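Local structure of xylose isomerase-like TIM barrel (2QW5) at residues A[181-186]-A[212-217]. The protein binds zinc and D-xylose in a TIM barrel and is probably a sugar or sugar-phosphate isomerase or epimerase. Residues are numbered along the deposited sequence; the frame is centred on the assembly and turned at random.
Sequences AIEPIT and GVVIDS. With ZN (zinc ion), chain D; XLS (D-xylose), chain C.
Ile-182 grips the neighbouring strand through both of its backbone polar groups: its N donates to Gly-212 O (2.9 Å), and its O accepts from Val-214 N (3.0 Å). The pairing is parallel and short. Pairing with 212-217 stops at Pro-184, which has no N-H to give; its ring carbon CD instead lies 3.2 Å from Val-214 O, a buried carbonyl without a hydrogen-bonding partner. A water carries the connection onward, accepting from Asp-216 N and donating to Pro-184 O (3.0 Å).

Apolar contacts fill in between. Ala-181 and Val-214 face the barrel interior, where Val-214 also meets Tyr-245 and Gln-247, while Ile-182 and Val-213 turn outward onto Leu-199 of helix 196-203. Val-214 CG1 sits between its own backbone N and carbonyl carbon (chi1 46°), which brings it over the start of the Glu-183 side chain, 3.4 Å from CB.

Beyond this methyl the two acids converge on the zinc ion. Glu-183 runs out fully extended and binds the zinc ion through OE2 at 2.1 Å; Asp-216 binds it through OD2 at 2.3 Å, its carboxylate plane turned 33° from that of Glu-183. The metal probably offsets the repulsion between these two oxygens. Glu-183 divides its work, for OE1 accepts a hydrogen bond from O2 of D-xylose, while a zinc-bound water donates to the sugar's O1. Ile-185 CD1 lies against sugar C2 at 3.9 Å.

Gln-247 and Glu-281 complete the protein ligands of the metal. Two consecutive strands of a beta-alpha-beta unit thus deliver metal ligands from their C-terminal ends, the usual place of the active site in a xylose isomerase-like TIM barrel.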
ATOM      1  N   ALA A 181       8.139 -30.015  10.687  1.00 15.61           N
ATOM      2  CA  ALA A 181       7.628 -30.184   9.294  1.00 15.35           C
ATOM      3  C   ALA A 181       7.529 -28.841   8.602  1.00 17.43           C
ATOM      4  O   ALA A 181       6.537 -28.152   8.756  1.00 13.93           O
ATOM      5  CB  ALA A 181       6.294 -30.898   9.300  1.00 14.34           C
ATOM      6  N   ILE A 182       8.587 -28.473   7.845  1.00 16.84           N
ATOM      7  CA  ILE A 182       8.657 -27.222   7.086  1.00 16.33           C
ATOM      8  C   ILE A 182       7.726 -27.312   5.882  1.00 17.43           C
ATOM      9  O   ILE A 182       7.679 -28.331   5.196  1.00 16.28           O
ATOM     10  CB  ILE A 182      10.082 -26.884   6.585  1.00 15.20           C
ATOM     11  CG1 ILE A 182      11.100 -26.807   7.731  1.00 16.19           C
ATOM     12  CG2 ILE A 182      10.091 -25.521   5.852  1.00 14.43           C
ATOM     13  CD1 ILE A 182      12.629 -26.704   7.251  1.00 18.58           C
ATOM     14  N   GLU A 183       7.009 -26.225   5.609  1.00 17.86           N
ATOM     15  CA  GLU A 183       5.977 -26.209   4.578  1.00 17.22           C
ATOM     16  C   GLU A 183       6.359 -25.404   3.325  1.00 15.20           C
ATOM     17  O   GLU A 183       6.654 -24.217   3.430  1.00 15.39           O
ATOM     18  CB  GLU A 183       4.686 -25.624   5.191  1.00 17.12           C
ATOM     19  CG  GLU A 183       3.455 -25.788   4.287  1.00 17.23           C
ATOM     20  CD  GLU A 183       2.199 -25.164   4.857  1.00 24.08           C
ATOM     21  OE1 GLU A 183       2.328 -24.323   5.791  1.00 26.05           O
ATOM     22  OE2 GLU A 183       1.094 -25.534   4.337  1.00 17.81           O
ATOM     23  N   PRO A 184       6.382 -26.060   2.136  1.00 17.92           N
ATOM     24  CA  PRO A 184       6.437 -25.309   0.885  1.00 16.32           C
ATOM     25  C   PRO A 184       5.078 -24.625   0.768  1.00 17.73           C
ATOM     26  O   PRO A 184       4.058 -25.280   0.988  1.00 15.68           O
ATOM     27  CB  PRO A 184       6.582 -26.384  -0.191  1.00 18.17           C
ATOM     28  CG  PRO A 184       6.908 -27.633   0.533  1.00 19.86           C
ATOM     29  CD  PRO A 184       6.331 -27.510   1.876  1.00 18.84           C
ATOM     30  N   ILE A 185       5.079 -23.321   0.520  1.00 16.50           N
ATOM     31  CA  ILE A 185       3.839 -22.511   0.448  1.00 15.84           C
ATOM     32  C   ILE A 185       3.859 -21.765  -0.874  1.00 16.25           C
ATOM     33  O   ILE A 185       4.894 -21.259  -1.253  1.00 18.65           O
ATOM     34  CB  ILE A 185       3.770 -21.540   1.640  1.00 14.05           C
ATOM     35  CG1 ILE A 185       3.430 -22.315   2.920  1.00 13.38           C
ATOM     36  CG2 ILE A 185       2.726 -20.426   1.438  1.00 13.18           C
ATOM     37  CD1 ILE A 185       3.515 -21.526   4.212  1.00 16.29           C
ATOM     38  N   THR A 186       2.717 -21.661  -1.525  1.00 16.58           N
ATOM     39  CA  THR A 186       2.575 -21.002  -2.809  1.00 16.87           C
ATOM     40  C   THR A 186       3.151 -19.602  -2.854  1.00 16.82           C
ATOM     41  O   THR A 186       3.112 -18.874  -1.861  1.00 16.85           O
ATOM     42  CB  THR A 186       1.084 -20.921  -3.278  1.00 15.96           C
ATOM     43  OG1 THR A 186       1.030 -20.267  -4.556  1.00 16.84           O
ATOM     44  CG2 THR A 186       0.179 -20.164  -2.296  1.00 14.68           C
ATOM     45  N   GLY A 212      12.179 -31.915   8.727  1.00 17.94           N
ATOM     46  CA  GLY A 212      11.629 -32.459   7.492  1.00 16.00           C
ATOM     47  C   GLY A 212      10.549 -31.590   6.895  1.00 17.24           C
ATOM     48  O   GLY A 212      10.622 -30.347   6.954  1.00 16.10           O
ATOM     49  N   VAL A 213       9.550 -32.248   6.305  1.00 16.74           N
ATOM     50  CA  VAL A 213       8.538 -31.525   5.535  1.00 16.34           C
ATOM     51  C   VAL A 213       7.108 -31.900   5.848  1.00 16.09           C
ATOM     52  O   VAL A 213       6.825 -32.997   6.316  1.00 17.80           O
ATOM     53  CB  VAL A 213       8.744 -31.744   3.986  1.00 19.81           C
ATOM     54  CG1 VAL A 213      10.202 -31.674   3.620  1.00 15.47           C
ATOM     55  CG2 VAL A 213       8.216 -33.055   3.523  1.00 26.14           C
ATOM     56  N   VAL A 214       6.234 -30.943   5.563  1.00 14.18           N
ATOM     57  CA  VAL A 214       4.812 -31.199   5.439  1.00 15.58           C
ATOM     58  C   VAL A 214       4.530 -30.961   3.947  1.00 16.73           C
ATOM     59  O   VAL A 214       5.042 -29.986   3.373  1.00 18.88           O
ATOM     60  CB  VAL A 214       3.913 -30.305   6.308  1.00 14.95           C
ATOM     61  CG1 VAL A 214       4.326 -28.811   6.239  1.00 16.22           C
ATOM     62  CG2 VAL A 214       2.460 -30.546   5.932  1.00 15.76           C
ATOM     63  N   ILE A 215       3.782 -31.876   3.316  1.00 15.58           N
ATOM     64  CA  ILE A 215       3.293 -31.699   1.959  1.00 16.84           C
ATOM     65  C   ILE A 215       1.808 -31.385   2.097  1.00 18.49           C
ATOM     66  O   ILE A 215       1.072 -32.199   2.642  1.00 20.35           O
ATOM     67  CB  ILE A 215       3.498 -32.933   1.056  1.00 20.79           C
ATOM     68  CG1 ILE A 215       4.981 -33.367   1.013  1.00 17.73           C
ATOM     69  CG2 ILE A 215       2.988 -32.621  -0.386  1.00 11.88           C
ATOM     70  CD1 ILE A 215       5.168 -34.655   0.278  1.00 18.81           C
ATOM     71  N   ASP A 216       1.415 -30.200   1.621  1.00 17.05           N
ATOM     72  CA  ASP A 216       0.031 -29.680   1.625  1.00 14.79           C
ATOM     73  C   ASP A 216      -0.385 -29.695   0.149  1.00 15.72           C
ATOM     74  O   ASP A 216       0.310 -29.081  -0.693  1.00 14.63           O
ATOM     75  CB  ASP A 216       0.049 -28.278   2.201  1.00 15.21           C
ATOM     76  CG  ASP A 216      -1.294 -27.525   2.079  1.00 18.66           C
ATOM     77  OD1 ASP A 216      -1.921 -27.525   1.006  1.00 24.38           O
ATOM     78  OD2 ASP A 216      -1.661 -26.864   3.058  1.00 22.92           O
ATOM     79  N   SER A 217      -1.496 -30.374  -0.157  1.00 17.31           N
ATOM     80  CA  SER A 217      -1.976 -30.545  -1.536  1.00 14.60           C
ATOM     81  C   SER A 217      -2.287 -29.230  -2.265  1.00 16.80           C
ATOM     82  O   SER A 217      -2.016 -29.131  -3.466  1.00 19.63           O
ATOM     83  CB  SER A 217      -3.201 -31.458  -1.568  1.00 15.60           C
ATOM     84  OG  SER A 217      -4.296 -30.899  -0.817  1.00 14.59           O
TER
HETATM   85 ZN    ZN D 400      -0.941 -25.780   4.941  0.50 24.74          ZN
HETATM   86  C1  XLS C 401      -0.692 -20.953   5.399  1.00 51.13           C
HETATM   87  C2  XLS C 401       0.364 -20.888   6.495  1.00 50.44           C
HETATM   88  C3  XLS C 401       0.222 -19.649   7.449  1.00 49.90           C
HETATM   89  C4  XLS C 401       0.546 -19.935   8.902  1.00 43.51           C
HETATM   90  O1  XLS C 401      -0.478 -21.424   4.063  1.00 37.62           O
HETATM   91  O2  XLS C 401       0.469 -22.127   7.196  1.00 48.01           O
HETATM   92  O3  XLS C 401      -1.027 -18.957   7.499  1.00 53.13           O
HETATM   93  O4  XLS C 401       1.788 -20.577   8.957  1.00 39.24           O
HETATM   94  O   HOH W   1       3.247 -28.073   0.486  1.00 18.44           O
HETATM   95  O   HOH W   2      -1.201 -23.813   4.516  1.00 27.65           O